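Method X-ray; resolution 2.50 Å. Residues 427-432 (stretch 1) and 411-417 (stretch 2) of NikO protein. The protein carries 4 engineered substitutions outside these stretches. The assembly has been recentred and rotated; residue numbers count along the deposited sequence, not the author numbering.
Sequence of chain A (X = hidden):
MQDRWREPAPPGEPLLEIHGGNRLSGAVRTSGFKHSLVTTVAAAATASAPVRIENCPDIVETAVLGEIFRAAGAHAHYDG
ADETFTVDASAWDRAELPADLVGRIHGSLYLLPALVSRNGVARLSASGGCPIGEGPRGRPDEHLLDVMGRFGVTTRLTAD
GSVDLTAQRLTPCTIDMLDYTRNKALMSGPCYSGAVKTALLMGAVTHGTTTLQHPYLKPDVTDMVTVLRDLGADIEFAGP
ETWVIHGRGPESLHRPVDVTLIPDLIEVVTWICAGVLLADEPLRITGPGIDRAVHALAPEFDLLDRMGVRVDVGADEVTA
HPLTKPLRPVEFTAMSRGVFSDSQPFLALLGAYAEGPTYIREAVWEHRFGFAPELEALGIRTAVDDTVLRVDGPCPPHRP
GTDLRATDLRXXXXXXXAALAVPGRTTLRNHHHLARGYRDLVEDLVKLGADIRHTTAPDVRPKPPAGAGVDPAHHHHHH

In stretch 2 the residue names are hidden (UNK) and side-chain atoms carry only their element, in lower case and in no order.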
# COMPACT_ATOMS: atom_id res chain seq x y z
N THR A 427 -9.58 28.14 15.50
CA THR A 427 -10.34 28.73 14.41
C THR A 427 -10.12 27.97 13.11
O THR A 427 -9.01 27.51 12.83
CB THR A 427 -9.97 30.21 14.20
OG1 THR A 427 -8.56 30.33 13.98
CG2 THR A 427 -10.37 31.03 15.42
N LEU A 428 -11.18 27.83 12.33
CA LEU A 428 -11.12 27.14 11.05
C LEU A 428 -11.81 27.95 9.96
O LEU A 428 -12.97 28.33 10.11
CB LEU A 428 -11.76 25.75 11.15
CG LEU A 428 -11.85 24.94 9.86
CD1 LEU A 428 -10.46 24.64 9.31
CD2 LEU A 428 -12.63 23.65 10.08
N ARG A 429 -11.10 28.23 8.88
CA ARG A 429 -11.69 28.95 7.75
C ARG A 429 -11.72 28.10 6.49
O ARG A 429 -11.21 26.98 6.47
CB ARG A 429 -10.96 30.27 7.50
CG ARG A 429 -9.47 30.16 7.27
CD ARG A 429 -8.88 31.55 7.08
NE ARG A 429 -7.44 31.52 6.84
CZ ARG A 429 -6.52 31.63 7.79
NH1 ARG A 429 -6.88 31.78 9.05
NH2 ARG A 429 -5.23 31.59 7.47
N ASN A 430 -12.32 28.66 5.43
CA ASN A 430 -12.60 27.92 4.20
C ASN A 430 -13.45 26.68 4.48
O ASN A 430 -13.28 25.64 3.84
CB ASN A 430 -11.31 27.54 3.47
CG ASN A 430 -10.69 28.72 2.74
OD1 ASN A 430 -9.79 28.55 1.92
ND2 ASN A 430 -11.16 29.92 3.04
N HIS A 431 -14.37 26.82 5.43
CA HIS A 431 -15.26 25.73 5.80
C HIS A 431 -16.49 25.70 4.90
O HIS A 431 -17.43 24.94 5.15
CB HIS A 431 -15.68 25.86 7.26
CG HIS A 431 -16.28 27.19 7.60
ND1 HIS A 431 -15.52 28.32 7.81
CD2 HIS A 431 -17.57 27.57 7.77
CE1 HIS A 431 -16.32 29.34 8.09
NE2 HIS A 431 -17.56 28.91 8.07
N HIS A 432 -16.48 26.52 3.86
CA HIS A 432 -17.57 26.56 2.89
C HIS A 432 -17.59 25.29 2.06
O HIS A 432 -18.58 24.98 1.40
CB HIS A 432 -17.43 27.78 1.98
CG HIS A 432 -16.15 27.81 1.20
ND1 HIS A 432 -15.02 28.45 1.65
CD2 HIS A 432 -15.83 27.28 -0.00
CE1 HIS A 432 -14.05 28.31 0.76
NE2 HIS A 432 -14.52 27.60 -0.25
N UNK A 411 -10.99 17.83 4.01
CA UNK A 411 -10.00 18.50 4.85
C UNK A 411 -10.70 19.33 5.93
O UNK A 411 -10.28 19.33 7.08
c UNK A 411 -9.09 19.38 4.01
N UNK A 412 -11.76 20.02 5.54
CA UNK A 412 -12.52 20.84 6.47
C UNK A 412 -13.17 19.99 7.55
O UNK A 412 -13.23 20.38 8.72
c UNK A 412 -13.58 21.65 5.72
N UNK A 413 -13.66 18.82 7.16
CA UNK A 413 -14.33 17.92 8.08
C UNK A 413 -13.37 17.33 9.11
O UNK A 413 -13.66 17.33 10.31
c UNK A 413 -15.05 16.81 7.32
N UNK A 414 -12.23 16.83 8.64
CA UNK A 414 -11.27 16.17 9.52
C UNK A 414 -10.58 17.16 10.47
O UNK A 414 -10.21 16.80 11.59
c UNK A 414 -9.26 16.26 7.98
c UNK A 414 -10.23 15.34 8.73
c UNK A 414 -9.48 14.40 9.65
N UNK A 415 -10.42 18.40 10.03
CA UNK A 415 -9.84 19.43 10.88
C UNK A 415 -10.81 19.82 11.98
O UNK A 415 -10.41 20.07 13.12
c UNK A 415 -7.96 21.82 8.41
c UNK A 415 -8.24 20.52 9.14
c UNK A 415 -7.03 20.07 9.94
c UNK A 415 -9.46 20.67 10.05
N UNK A 416 -12.09 19.86 11.63
CA UNK A 416 -13.14 20.21 12.58
C UNK A 416 -13.25 19.14 13.67
O UNK A 416 -13.46 19.46 14.84
c UNK A 416 -14.48 20.38 11.86
c UNK A 416 -16.90 21.00 11.83
c UNK A 416 -15.68 20.77 12.71
c UNK A 416 -15.38 22.01 13.54
N UNK A 417 -13.11 17.88 13.28
CA UNK A 417 -13.17 16.78 14.23
C UNK A 417 -11.96 16.79 15.16
O UNK A 417 -12.09 16.55 16.36
c UNK A 417 -13.25 15.44 13.50
c UNK A 417 -15.75 15.36 13.44
c UNK A 417 -14.48 15.19 12.63
c UNK A 417 -14.42 13.81 12.00

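Position 411 carries a single side-chain atom, a carbon bonded to CA, with nothing beyond it. Its CB is 7.5 Å from Asn430 O, the nearest atom of stretch 1, and makes no contact there. One carbon and no branch make it Ala411. Its backbone O accepts a hydrogen bond from the N of position 415, the first of three such i to i+4 bonds that hold this segment helical.

Position 412 also has one side-chain carbon, but here the CA-to-CB bond points toward stretch 1. That carbon, CB, sits 4.4 Å from Asn430 O and 4.4 Å from His431 CA, so it meets backbone just past the end of the strand. This is Ala412. The short side chain goes with a close approach: its CA is 5.6 Å from the CA of His431, against 7.4 Å between the CA atoms of Leu428 and position 416.

Position 413 again shows one carbon; its CA-to-CB bond points away from stretch 1, and CB is 7.8 Å from Leu428 CD2. It is Ala413, a buried residue that takes no part in this contact.

Position 414 has three carbons, one attached to CA and carrying the other two. A fork at the first side-chain atom, with carbon alone, identifies Val414. Its chi1 of 71° is a p rotamer, and its side chain is out of reach of stretch 1.

Position 415 has four carbons, forked at the second, and its CA-to-CB bond points toward stretch 1. One of its terminal carbons comes within 3.9 Å of Leu428 CD1. The fork one carbon further out than in Val414 gives Leu415, and the touching atom is CD1. With chi1 m and chi2 t, the side chain brings this methyl against the strand's leucine.

Position 416 has the same four-carbon pattern, but its CA-to-CB bond points sideways relative to stretch 1. Its CB is 4.2 Å from Leu428 CD2, and its backbone N is 4.1 Å from that same methyl. This is Leu416, with chi1 t and chi2 p.

Position 417 is a third such four-carbon side chain, hence Leu417. Its side chain comes no nearer than 8.9 Å, CB to Leu428 CD2; its N donates to Ala413 O at 3.1 Å.

The contact is chiefly one leucine laid on a helix, with Ala412 meeting the backbone beyond the strand. Strand and helix run nearly antiparallel, at 174°. The CA-to-CB bond of Leu428 points toward the helix; CD1 touches Leu415 CD1, and CD2 lies 3.6 Å from Ala412 O and also near Leu415 CB and the N and CB of Leu416. That carbonyl already accepts from Leu416 N, so the methyl rests beside a satisfied helical hydrogen bond. No hydrogen bond crosses between the stretches. The rule is economical: a small residue where the backbones come close, two leucines about a turn later, and one strand leucine that packs on those leucines and on the alanine's carbonyl, with 186 Å² buried in all.

Stretch 2, residues 411-417: AAAVLLL
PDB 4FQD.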